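Long-range contacts in aspartate-semialdehyde dehydrogenase (Thermus thermophilus, PDB 2YV3), which probably catalyses the NADPH-dependent reductive dephosphorylation of L-aspartyl-4-phosphate to L-aspartate-semialdehyde, a step shared by lysine and methionine biosynthesis: residues A149-A154 with A239-V244; G202-E207 with A227-V232; T234-A239 with V308-L313. All coordinates share one frame; numbering follows the deposited sequence.

All three contacts are buried and belong to the dimerisation-domain sequence family, and each also reaches the second subunit. Interactions 1 and 3 lie on either side of strand 237-246 and share Ala239: interaction 1 pairs it with strand 143-151 through backbone bonds, with the Tyr151 ring beside two alanines, interaction 3 with strand 302-310, where a salt bridge and a histidine-glutamine contact are added at the strand ends. Interaction 2 is different in kind, since the start of helix 205-219 packs on strand 224-228 and the chain just after it, with no clear hydrogen bond between the two segments. Its segments are nested within the loop closed by interaction 1, and Gln152 N approaches Val230 O between these two contacts.

Interaction 1 (A149-A154 with A239-V244); sequences ATYQAA and AEAVSV
Tyr151 lies along Ala239 and Ala241 of the neighbouring strand, and its side chain can be followed outward atom by atom. Tyr151 CB meets Ala239 O at 3.4 Å. With CG anti to the carbonyl carbon (chi1 -65°), the ring heads along the partner strand toward Ala241, and Tyr151 CG comes to lie 3.8 Å from Ala239 CB. The ring presents an edge here: Tyr151 CD2 is 3.6 Å from Ala239 O, which sits in the ring plane. One atom further, Tyr151 CE2 reaches Ala241 CB at 4.1 Å. At the tip, OH is hydrogen-bonded to Thr150 O of the second subunit, and the ring stacks on Tyr151 of that subunit. An alanine here would probably leave that Thr150 carbonyl of the second subunit without its hydroxyl partner and open a gap beside Ala241 at the dimer interface. Strands 149-151 and 239-244 run antiparallel, at 160°, as neighbours in the mixed sheet of the dimerisation domain, which has the fold of the GAPDH-like dehydrogenases. Ala149 with Ala241, and Tyr151 with Ala239, are hydrogen-bonded pairs; Ala239 N donates to Tyr151 O at 3.0 Å, while the bond from Ala241 N to Ala149 O is weak. Between them, Thr150 and Glu240 form a non-hydrogen-bonded pair, where Glu240 CA approaches Ala149 O at 3.1 Å in a CA-H...O contact. Their side chains leave by the face turned from the tyrosine: Thr150 OG1 lies 4.1 Å from Glu240 CB, and both residues pack on helix 125-141.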
ATOM      1  N   ALA A 149       5.539   4.423  -2.454  1.00 26.41           N
ATOM      2  CA  ALA A 149       4.888   3.120  -2.417  1.00 21.82           C
ATOM      3  C   ALA A 149       3.459   3.473  -2.790  1.00 22.81           C
ATOM      4  O   ALA A 149       2.768   4.227  -2.101  1.00 16.22           O
ATOM      5  CB  ALA A 149       4.939   2.520  -1.036  1.00 10.74           C
ATOM      6  N   THR A 150       3.051   2.919  -3.917  1.00 29.50           N
ATOM      7  CA  THR A 150       1.756   3.142  -4.522  1.00 20.01           C
ATOM      8  C   THR A 150       0.712   2.146  -4.062  1.00 16.40           C
ATOM      9  O   THR A 150       1.008   0.981  -3.842  1.00 19.02           O
ATOM     10  CB  THR A 150       1.931   3.079  -6.067  1.00 22.55           C
ATOM     11  OG1 THR A 150       1.946   4.404  -6.609  1.00 11.17           O
ATOM     12  CG2 THR A 150       0.865   2.248  -6.706  1.00 28.06           C
ATOM     13  N   TYR A 151      -0.505   2.644  -3.903  1.00 18.11           N
ATOM     14  CA  TYR A 151      -1.683   1.874  -3.502  1.00 18.21           C
ATOM     15  C   TYR A 151      -2.652   2.189  -4.654  1.00 18.63           C
ATOM     16  O   TYR A 151      -3.634   2.903  -4.475  1.00 16.58           O
ATOM     17  CB  TYR A 151      -2.257   2.410  -2.170  1.00 13.86           C
ATOM     18  CG  TYR A 151      -1.345   2.258  -0.954  1.00 14.23           C
ATOM     19  CD1 TYR A 151      -1.584   1.278   0.006  1.00 14.55           C
ATOM     20  CD2 TYR A 151      -0.219   3.049  -0.805  1.00  1.00           C
ATOM     21  CE1 TYR A 151      -0.715   1.091   1.070  1.00 16.75           C
ATOM     22  CE2 TYR A 151       0.651   2.873   0.252  1.00  8.49           C
ATOM     23  CZ  TYR A 151       0.412   1.899   1.183  1.00 18.55           C
ATOM     24  OH  TYR A 151       1.295   1.699   2.217  1.00  9.17           O
ATOM     25  N   GLN A 152      -2.353   1.676  -5.839  1.00 16.28           N
ATOM     26  CA  GLN A 152      -3.168   1.955  -7.014  1.00 27.02           C
ATOM     27  C   GLN A 152      -4.523   1.263  -7.166  1.00 22.22           C
ATOM     28  O   GLN A 152      -4.748   0.182  -6.632  1.00 23.92           O
ATOM     29  CB  GLN A 152      -2.309   1.767  -8.271  1.00 36.07           C
ATOM     30  CG  GLN A 152      -1.464   3.003  -8.564  1.00 37.21           C
ATOM     31  CD  GLN A 152      -0.457   2.778  -9.658  1.00 41.23           C
ATOM     32  OE1 GLN A 152      -0.798   2.263 -10.721  1.00 41.66           O
ATOM     33  NE2 GLN A 152       0.800   3.167  -9.409  1.00 35.70           N
ATOM     34  N   ALA A 153      -5.413   1.904  -7.919  1.00 16.13           N
ATOM     35  CA  ALA A 153      -6.774   1.419  -8.109  1.00 18.61           C
ATOM     36  C   ALA A 153      -7.121   0.662  -9.394  1.00 19.12           C
ATOM     37  O   ALA A 153      -6.350   0.613 -10.344  1.00 18.32           O
ATOM     38  CB  ALA A 153      -7.737   2.588  -7.935  1.00 21.77           C
ATOM     39  N   ALA A 154      -8.318   0.085  -9.397  1.00 21.22           N
ATOM     40  CA  ALA A 154      -8.818  -0.684 -10.525  1.00 25.76           C
ATOM     41  C   ALA A 154      -9.071   0.182 -11.758  1.00 30.19           C
ATOM     42  O   ALA A 154      -8.790  -0.246 -12.878  1.00 39.19           O
ATOM     43  CB  ALA A 154     -10.085  -1.407 -10.129  1.00 21.40           C
ATOM     44  N   ALA A 239      -3.557   5.840  -4.083  1.00 22.56           N
ATOM     45  CA  ALA A 239      -2.881   6.214  -2.843  1.00 25.57           C
ATOM     46  C   ALA A 239      -1.367   6.030  -2.994  1.00 27.59           C
ATOM     47  O   ALA A 239      -0.908   5.143  -3.707  1.00 29.97           O
ATOM     48  CB  ALA A 239      -3.386   5.365  -1.705  1.00 20.87           C
ATOM     49  N   GLU A 240      -0.580   6.874  -2.345  1.00 24.85           N
ATOM     50  CA  GLU A 240       0.866   6.712  -2.438  1.00 36.52           C
ATOM     51  C   GLU A 240       1.659   7.296  -1.268  1.00 31.82           C
ATOM     52  O   GLU A 240       1.812   8.507  -1.157  1.00 35.69           O
ATOM     53  CB  GLU A 240       1.391   7.271  -3.777  1.00 34.39           C
ATOM     54  CG  GLU A 240       0.615   8.462  -4.335  1.00 35.92           C
ATOM     55  CD  GLU A 240       1.287   9.092  -5.555  1.00 37.08           C
ATOM     56  OE1 GLU A 240       2.423   9.610  -5.422  1.00 36.24           O
ATOM     57  OE2 GLU A 240       0.673   9.069  -6.641  1.00 24.30           O
ATOM     58  N   ALA A 241       2.150   6.422  -0.395  1.00 20.29           N
ATOM     59  CA  ALA A 241       2.936   6.861   0.747  1.00 16.96           C
ATOM     60  C   ALA A 241       4.237   7.413   0.197  1.00 22.11           C
ATOM     61  O   ALA A 241       5.039   6.679  -0.382  1.00 22.16           O
ATOM     62  CB  ALA A 241       3.212   5.689   1.687  1.00 27.28           C
ATOM     63  N   VAL A 242       4.447   8.709   0.386  1.00 21.57           N
ATOM     64  CA  VAL A 242       5.632   9.372  -0.132  1.00 22.98           C
ATOM     65  C   VAL A 242       6.687   9.694   0.927  1.00 24.88           C
ATOM     66  O   VAL A 242       6.388   9.798   2.111  1.00 32.31           O
ATOM     67  CB  VAL A 242       5.217  10.658  -0.878  1.00 20.22           C
ATOM     68  CG1 VAL A 242       6.434  11.340  -1.500  1.00 25.59           C
ATOM     69  CG2 VAL A 242       4.191  10.312  -1.941  1.00  9.98           C
ATOM     70  N   SER A 243       7.936   9.812   0.489  1.00 26.26           N
ATOM     71  CA  SER A 243       9.047  10.131   1.377  1.00 25.05           C
ATOM     72  C   SER A 243      10.033  10.928   0.555  1.00 25.24           C
ATOM     73  O   SER A 243      10.150  10.713  -0.647  1.00 30.56           O
ATOM     74  CB  SER A 243       9.698   8.860   1.891  1.00 10.29           C
ATOM     75  OG  SER A 243       8.724   8.031   2.493  1.00 34.96           O
ATOM     76  N   VAL A 244      10.738  11.855   1.192  1.00 24.69           N
ATOM     77  CA  VAL A 244      11.683  12.688   0.469  1.00 26.94           C
ATOM     78  C   VAL A 244      12.836  13.169   1.333  1.00 27.85           C
ATOM     79  O   VAL A 244      12.719  13.294   2.550  1.00 28.66           O
ATOM     80  CB  VAL A 244      10.997  13.973  -0.096  1.00 19.63           C
ATOM     81  CG1 VAL A 244      11.850  14.571  -1.161  1.00 17.01           C
ATOM     82  CG2 VAL A 244       9.619  13.674  -0.620  1.00 14.09           C
TER

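Interaction 2 (G202-E207 with A227-V232); sequences GYTREE and ATAVRV
Glu207 lays its aliphatic part over Ala229 and the backbone before it, with Glu207 CG 3.8 Å from Ala229 CB. CG is anti to the carbonyl carbon (chi1 -67°) and the chain extends beyond it, which carries the carboxylate past the Ala227 carbonyl to Thr228, where Glu207 OE2 is 3.1 Å from Thr228 CA. The other oxygen, OE1, accepts from Thr204 N on its anti side and forms a salt bridge with Arg292 of the second subunit, so this oxygen has two partners. Tyr203 comes to the same carbonyl from another place: its CE1 meets Ala227 O at 3.4 Å, edge-on and in the ring plane. Arg294 of the second subunit makes a cation-pi contact with this ring. Glu206 adds an apolar touch, its CG 3.9 Å from Ala229 CB, before the chain bends at chi2 and leads its carboxylate toward Gln152 and Lys209, the latter a salt-bridge partner. Glu207 N returns a nearly straight bond (176°) to Thr204 OG1 at 3.2 Å. The two reciprocal bonds make a capping box at the N-terminus of helix 205-219, the helix that leads into strand 224-228 beside the dimer interface.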
ATOM      1  N   GLY A 202      14.488  -4.154 -13.117  1.00 14.07           N
ATOM      2  CA  GLY A 202      13.637  -4.704 -12.075  1.00 21.80           C
ATOM      3  C   GLY A 202      12.274  -4.063 -11.896  1.00 20.52           C
ATOM      4  O   GLY A 202      11.296  -4.742 -11.567  1.00 22.18           O
ATOM      5  N   TYR A 203      12.222  -2.752 -12.104  1.00 25.37           N
ATOM      6  CA  TYR A 203      10.995  -1.973 -11.997  1.00 18.89           C
ATOM      7  C   TYR A 203      10.038  -2.268 -13.154  1.00 21.24           C
ATOM      8  O   TYR A 203      10.382  -2.961 -14.115  1.00 18.21           O
ATOM      9  CB  TYR A 203      11.334  -0.484 -11.975  1.00  7.47           C
ATOM     10  CG  TYR A 203      12.080  -0.087 -10.740  1.00 13.90           C
ATOM     11  CD1 TYR A 203      11.402   0.395  -9.631  1.00 21.89           C
ATOM     12  CD2 TYR A 203      13.458  -0.304 -10.628  1.00 26.86           C
ATOM     13  CE1 TYR A 203      12.063   0.642  -8.434  1.00 26.68           C
ATOM     14  CE2 TYR A 203      14.133  -0.059  -9.435  1.00 17.84           C
ATOM     15  CZ  TYR A 203      13.422   0.412  -8.341  1.00 20.86           C
ATOM     16  OH  TYR A 203      14.051   0.625  -7.141  1.00 24.31           O
ATOM     17  N   THR A 204       8.821  -1.752 -13.032  1.00 25.68           N
ATOM     18  CA  THR A 204       7.798  -1.923 -14.057  1.00 28.21           C
ATOM     19  C   THR A 204       7.674  -0.594 -14.790  1.00 25.99           C
ATOM     20  O   THR A 204       8.107   0.441 -14.277  1.00 30.64           O
ATOM     21  CB  THR A 204       6.424  -2.302 -13.436  1.00 29.67           C
ATOM     22  OG1 THR A 204       5.848  -1.163 -12.777  1.00 16.29           O
ATOM     23  CG2 THR A 204       6.596  -3.447 -12.433  1.00 18.65           C
ATOM     24  N   ARG A 205       7.100  -0.620 -15.987  1.00 28.15           N
ATOM     25  CA  ARG A 205       6.944   0.607 -16.762  1.00 28.15           C
ATOM     26  C   ARG A 205       6.220   1.640 -15.919  1.00 23.15           C
ATOM     27  O   ARG A 205       6.524   2.816 -15.996  1.00 32.78           O
ATOM     28  CB  ARG A 205       6.169   0.338 -18.064  1.00 40.43           C
ATOM     29  CG  ARG A 205       5.645   1.593 -18.770  1.00 43.52           C
ATOM     30  CD  ARG A 205       6.123   1.716 -20.225  1.00 51.28           C
ATOM     31  NE  ARG A 205       5.468   2.838 -20.908  1.00 53.43           N
ATOM     32  CZ  ARG A 205       5.774   3.275 -22.130  1.00 48.01           C
ATOM     33  NH1 ARG A 205       6.735   2.690 -22.833  1.00 51.21           N
ATOM     34  NH2 ARG A 205       5.126   4.311 -22.645  1.00 42.61           N
ATOM     35  N   GLU A 206       5.268   1.199 -15.109  1.00 27.29           N
ATOM     36  CA  GLU A 206       4.528   2.121 -14.251  1.00 30.91           C
ATOM     37  C   GLU A 206       5.495   2.799 -13.281  1.00 27.49           C
ATOM     38  O   GLU A 206       5.608   4.016 -13.253  1.00 33.97           O
ATOM     39  CB  GLU A 206       3.457   1.367 -13.465  1.00 35.15           C
ATOM     40  CG  GLU A 206       2.449   2.257 -12.793  1.00 20.96           C
ATOM     41  CD  GLU A 206       1.397   2.806 -13.743  1.00 41.65           C
ATOM     42  OE1 GLU A 206       1.521   2.658 -14.993  1.00 40.26           O
ATOM     43  OE2 GLU A 206       0.431   3.404 -13.225  1.00 42.38           O
ATOM     44  N   GLU A 207       6.193   1.998 -12.485  1.00 29.89           N
ATOM     45  CA  GLU A 207       7.165   2.515 -11.534  1.00 27.20           C
ATOM     46  C   GLU A 207       8.098   3.508 -12.216  1.00 28.49           C
ATOM     47  O   GLU A 207       8.256   4.640 -11.748  1.00 18.58           O
ATOM     48  CB  GLU A 207       7.991   1.363 -10.942  1.00 22.45           C
ATOM     49  CG  GLU A 207       7.175   0.440 -10.075  1.00 27.18           C
ATOM     50  CD  GLU A 207       7.909  -0.814  -9.652  1.00 25.48           C
ATOM     51  OE1 GLU A 207       8.253  -1.635 -10.524  1.00 41.51           O
ATOM     52  OE2 GLU A 207       8.140  -0.984  -8.442  1.00 34.45           O
ATOM     53  N   ALA A 227      10.279   3.832  -6.639  1.00 24.47           N
ATOM     54  CA  ALA A 227       8.833   3.665  -6.453  1.00 26.52           C
ATOM     55  C   ALA A 227       8.378   2.230  -6.678  1.00 21.42           C
ATOM     56  O   ALA A 227       8.888   1.547  -7.568  1.00 20.27           O
ATOM     57  CB  ALA A 227       8.078   4.594  -7.398  1.00 18.45           C
ATOM     58  N   THR A 228       7.425   1.778  -5.864  1.00 16.20           N
ATOM     59  CA  THR A 228       6.872   0.431  -5.985  1.00 18.28           C
ATOM     60  C   THR A 228       5.396   0.576  -6.289  1.00 18.11           C
ATOM     61  O   THR A 228       4.628   0.937  -5.407  1.00 17.48           O
ATOM     62  CB  THR A 228       6.962  -0.393  -4.672  1.00 26.62           C
ATOM     63  OG1 THR A 228       8.319  -0.484  -4.238  1.00 18.03           O
ATOM     64  CG2 THR A 228       6.400  -1.827  -4.901  1.00 31.51           C
ATOM     65  N   ALA A 229       4.996   0.286  -7.520  1.00  8.14           N
ATOM     66  CA  ALA A 229       3.599   0.397  -7.895  1.00 17.24           C
ATOM     67  C   ALA A 229       2.831  -0.832  -7.438  1.00 17.07           C
ATOM     68  O   ALA A 229       3.147  -1.952  -7.841  1.00 26.42           O
ATOM     69  CB  ALA A 229       3.468   0.567  -9.422  1.00 13.51           C
ATOM     70  N   VAL A 230       1.830  -0.643  -6.586  1.00 17.24           N
ATOM     71  CA  VAL A 230       1.050  -1.790  -6.147  1.00 17.86           C
ATOM     72  C   VAL A 230      -0.427  -1.565  -6.396  1.00 20.33           C
ATOM     73  O   VAL A 230      -0.950  -0.485  -6.133  1.00 25.95           O
ATOM     74  CB  VAL A 230       1.298  -2.123  -4.683  1.00  7.84           C
ATOM     75  CG1 VAL A 230       0.570  -3.434  -4.323  1.00 18.28           C
ATOM     76  CG2 VAL A 230       2.800  -2.245  -4.438  1.00 12.15           C
ATOM     77  N   ARG A 231      -1.071  -2.590  -6.945  1.00 14.57           N
ATOM     78  CA  ARG A 231      -2.487  -2.572  -7.293  1.00 22.25           C
ATOM     79  C   ARG A 231      -3.243  -3.018  -6.042  1.00 22.00           C
ATOM     80  O   ARG A 231      -2.764  -3.897  -5.337  1.00 32.27           O
ATOM     81  CB  ARG A 231      -2.718  -3.559  -8.458  1.00 23.78           C
ATOM     82  CG  ARG A 231      -4.149  -3.692  -8.986  1.00 20.84           C
ATOM     83  CD  ARG A 231      -4.619  -2.465  -9.777  1.00 23.43           C
ATOM     84  NE  ARG A 231      -4.202  -2.430 -11.176  1.00  9.80           N
ATOM     85  CZ  ARG A 231      -3.901  -1.297 -11.816  1.00 21.62           C
ATOM     86  NH1 ARG A 231      -3.963  -0.143 -11.164  1.00 12.15           N
ATOM     87  NH2 ARG A 231      -3.558  -1.295 -13.102  1.00  8.50           N
ATOM     88  N   VAL A 232      -4.400  -2.428  -5.749  1.00 17.35           N
ATOM     89  CA  VAL A 232      -5.157  -2.832  -4.560  1.00 18.09           C
ATOM     90  C   VAL A 232      -6.654  -2.765  -4.794  1.00 15.91           C
ATOM     91  O   VAL A 232      -7.115  -2.144  -5.743  1.00 18.13           O
ATOM     92  CB  VAL A 232      -4.827  -1.964  -3.333  1.00 23.26           C
ATOM     93  CG1 VAL A 232      -3.315  -1.936  -3.111  1.00 26.11           C
ATOM     94  CG2 VAL A 232      -5.399  -0.549  -3.518  1.00 15.46           C
TER

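Interaction 3 (T234-A239 with V308-L313); sequences TLRAHA and VGDQLL
Arg236 and Asp310 make the charged part of this contact. The guanidinium comes side-on, with Arg236 NE 2.9 Å and NH2 3.0 Å from the one oxygen, Asp310 OD1. Arg236 NE meets the syn lone pair of Asp310 OD1, and OD1 lies in the guanidinium plane, although guanidinium and carboxylate are turned 49° apart. Asp310 CG is anti to the backbone N (chi1 -179°), a setting in which OD2 also accepts weak bonds from Leu312 N and Leu313 N and caps the turn leading into helix 313-316. Arg236 has a second acid partner, Glu15 on helix 11-22, and so ties this turn to the nucleotide-binding domain.

Backbone bonds join strands 237-239 and 308-310, antiparallel neighbours in the sheet of the GAPDH-like domain. His238 with Gly309 is the hydrogen-bonded pair: His238 N donates to Gly309 O at 3.2 Å, and the return bond is weak. Past the strand ends, Gln311 N donates to Arg236 O at 2.9 Å, nearly in line with the carbonyl. The side chain of Gln311 is hydrogen-bonded through OE1 to Ser155.

The remaining contacts are largely made by carbon atoms. Gln311 CG sits over one face of the His238 ring, 3.2 Å from its centroid, a CH-pi contact between the predicted proton acceptor and a predicted NADP(+)-binding residue. Leu312 CB lies over one face of the Arg236 guanidinium, toward its rim, and Ala237 CB touches Val308 CG1 at 4.3 Å.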
ATOM      1  N   THR A 234      -9.524  -1.189  -4.800  1.00 23.78           N
ATOM      2  CA  THR A 234     -10.149   0.110  -4.699  1.00 14.63           C
ATOM      3  C   THR A 234     -10.686   0.515  -6.065  1.00  9.31           C
ATOM      4  O   THR A 234     -10.080   0.237  -7.084  1.00 19.62           O
ATOM      5  CB  THR A 234      -9.156   1.131  -4.151  1.00  1.00           C
ATOM      6  OG1 THR A 234      -8.705   0.678  -2.875  1.00 13.83           O
ATOM      7  CG2 THR A 234      -9.819   2.462  -3.932  1.00 15.73           C
ATOM      8  N   LEU A 235     -11.854   1.140  -6.077  1.00 19.13           N
ATOM      9  CA  LEU A 235     -12.481   1.562  -7.312  1.00 17.93           C
ATOM     10  C   LEU A 235     -11.652   2.541  -8.124  1.00 21.81           C
ATOM     11  O   LEU A 235     -10.897   2.135  -8.988  1.00 21.84           O
ATOM     12  CB  LEU A 235     -13.851   2.198  -7.043  1.00 25.76           C
ATOM     13  CG  LEU A 235     -15.090   1.350  -6.768  1.00 19.44           C
ATOM     14  CD1 LEU A 235     -15.085   0.162  -7.727  1.00 35.47           C
ATOM     15  CD2 LEU A 235     -15.123   0.894  -5.342  1.00 28.17           C
ATOM     16  N   ARG A 236     -11.782   3.833  -7.824  1.00 29.84           N
ATOM     17  CA  ARG A 236     -11.098   4.869  -8.597  1.00 24.77           C
ATOM     18  C   ARG A 236     -10.035   5.787  -7.986  1.00 21.96           C
ATOM     19  O   ARG A 236      -9.577   6.689  -8.683  1.00 18.71           O
ATOM     20  CB  ARG A 236     -12.164   5.745  -9.281  1.00 21.26           C
ATOM     21  CG  ARG A 236     -13.447   5.958  -8.456  1.00 19.64           C
ATOM     22  CD  ARG A 236     -14.488   6.724  -9.257  1.00 12.57           C
ATOM     23  NE  ARG A 236     -14.008   8.048  -9.645  1.00 23.82           N
ATOM     24  CZ  ARG A 236     -14.495   8.761 -10.656  1.00 14.82           C
ATOM     25  NH1 ARG A 236     -15.485   8.283 -11.406  1.00 12.95           N
ATOM     26  NH2 ARG A 236     -13.995   9.957 -10.910  1.00 10.73           N
ATOM     27  N   ALA A 237      -9.608   5.561  -6.739  1.00 21.71           N
ATOM     28  CA  ALA A 237      -8.611   6.455  -6.118  1.00 20.07           C
ATOM     29  C   ALA A 237      -7.180   5.931  -5.882  1.00 24.59           C
ATOM     30  O   ALA A 237      -6.969   4.882  -5.266  1.00 32.39           O
ATOM     31  CB  ALA A 237      -9.172   6.990  -4.802  1.00 23.65           C
ATOM     32  N   HIS A 238      -6.185   6.676  -6.341  1.00 22.83           N
ATOM     33  CA  HIS A 238      -4.794   6.256  -6.145  1.00 22.86           C
ATOM     34  C   HIS A 238      -4.167   6.747  -4.842  1.00 16.23           C
ATOM     35  O   HIS A 238      -4.217   7.924  -4.538  1.00 19.25           O
ATOM     36  CB  HIS A 238      -3.906   6.748  -7.288  1.00 19.29           C
ATOM     37  CG  HIS A 238      -3.943   5.890  -8.515  1.00 23.16           C
ATOM     38  ND1 HIS A 238      -3.235   6.203  -9.657  1.00 24.93           N
ATOM     39  CD2 HIS A 238      -4.606   4.744  -8.787  1.00 29.04           C
ATOM     40  CE1 HIS A 238      -3.462   5.289 -10.580  1.00 26.10           C
ATOM     41  NE2 HIS A 238      -4.292   4.391 -10.078  1.00 34.09           N
ATOM     42  N   ALA A 239      -3.557   5.840  -4.083  1.00 22.56           N
ATOM     43  CA  ALA A 239      -2.881   6.214  -2.843  1.00 25.57           C
ATOM     44  C   ALA A 239      -1.367   6.030  -2.994  1.00 27.59           C
ATOM     45  O   ALA A 239      -0.908   5.143  -3.707  1.00 29.97           O
ATOM     46  CB  ALA A 239      -3.386   5.365  -1.705  1.00 20.87           C
ATOM     47  N   VAL A 308      -3.591  11.352  -1.835  1.00  7.11           N
ATOM     48  CA  VAL A 308      -4.636  10.667  -2.550  1.00 12.38           C
ATOM     49  C   VAL A 308      -5.212  11.620  -3.590  1.00 16.90           C
ATOM     50  O   VAL A 308      -5.339  12.814  -3.354  1.00 24.74           O
ATOM     51  CB  VAL A 308      -5.728  10.166  -1.568  1.00 16.72           C
ATOM     52  CG1 VAL A 308      -6.505   9.006  -2.169  1.00 10.64           C
ATOM     53  CG2 VAL A 308      -5.075   9.705  -0.288  1.00 22.89           C
ATOM     54  N   GLY A 309      -5.529  11.089  -4.759  1.00 20.89           N
ATOM     55  CA  GLY A 309      -6.103  11.905  -5.811  1.00 25.85           C
ATOM     56  C   GLY A 309      -6.967  10.996  -6.637  1.00 17.40           C
ATOM     57  O   GLY A 309      -6.652   9.822  -6.761  1.00 12.39           O
ATOM     58  N   ASP A 310      -8.057  11.519  -7.184  1.00 18.11           N
ATOM     59  CA  ASP A 310      -8.936  10.687  -7.991  1.00 17.61           C
ATOM     60  C   ASP A 310      -8.165  10.325  -9.243  1.00 18.10           C
ATOM     61  O   ASP A 310      -7.621  11.198  -9.918  1.00 12.93           O
ATOM     62  CB  ASP A 310     -10.219  11.425  -8.366  1.00 13.30           C
ATOM     63  CG  ASP A 310     -11.163  10.559  -9.182  1.00 26.93           C
ATOM     64  OD1 ASP A 310     -12.079   9.923  -8.605  1.00 34.36           O
ATOM     65  OD2 ASP A 310     -10.972  10.494 -10.412  1.00 30.56           O
ATOM     66  N   GLN A 311      -8.126   9.033  -9.546  1.00 20.79           N
ATOM     67  CA  GLN A 311      -7.389   8.518 -10.696  1.00 26.83           C
ATOM     68  C   GLN A 311      -7.999   8.829 -12.076  1.00 28.99           C
ATOM     69  O   GLN A 311      -7.271   8.998 -13.048  1.00 36.19           O
ATOM     70  CB  GLN A 311      -7.192   7.015 -10.508  1.00 33.40           C
ATOM     71  CG  GLN A 311      -6.265   6.357 -11.498  1.00 27.21           C
ATOM     72  CD  GLN A 311      -6.949   6.003 -12.794  1.00 41.47           C
ATOM     73  OE1 GLN A 311      -8.149   5.692 -12.815  1.00 47.12           O
ATOM     74  NE2 GLN A 311      -6.190   6.024 -13.893  1.00 44.82           N
ATOM     75  N   LEU A 312      -9.321   8.914 -12.177  1.00 30.75           N
ATOM     76  CA  LEU A 312      -9.928   9.240 -13.459  1.00 25.63           C
ATOM     77  C   LEU A 312      -9.974  10.738 -13.681  1.00 24.15           C
ATOM     78  O   LEU A 312     -10.257  11.202 -14.777  1.00 21.76           O
ATOM     79  CB  LEU A 312     -11.341   8.675 -13.561  1.00 23.55           C
ATOM     80  CG  LEU A 312     -11.400   7.484 -14.518  1.00 29.74           C
ATOM     81  CD1 LEU A 312     -12.819   6.999 -14.648  1.00 38.58           C
ATOM     82  CD2 LEU A 312     -10.863   7.899 -15.884  1.00 31.87           C
ATOM     83  N   LEU A 313      -9.700  11.496 -12.632  1.00 28.77           N
ATOM     84  CA  LEU A 313      -9.720  12.942 -12.742  1.00 33.06           C
ATOM     85  C   LEU A 313      -8.324  13.471 -13.026  1.00 34.46           C
ATOM     86  O   LEU A 313      -8.163  14.562 -13.557  1.00 35.39           O
ATOM     87  CB  LEU A 313     -10.313  13.568 -11.470  1.00 38.12           C
ATOM     88  CG  LEU A 313     -11.844  13.498 -11.356  1.00 30.47           C
ATOM     89  CD1 LEU A 313     -12.305  14.347 -10.204  1.00 39.45           C
ATOM     90  CD2 LEU A 313     -12.479  14.015 -12.612  1.00 32.53           C
TER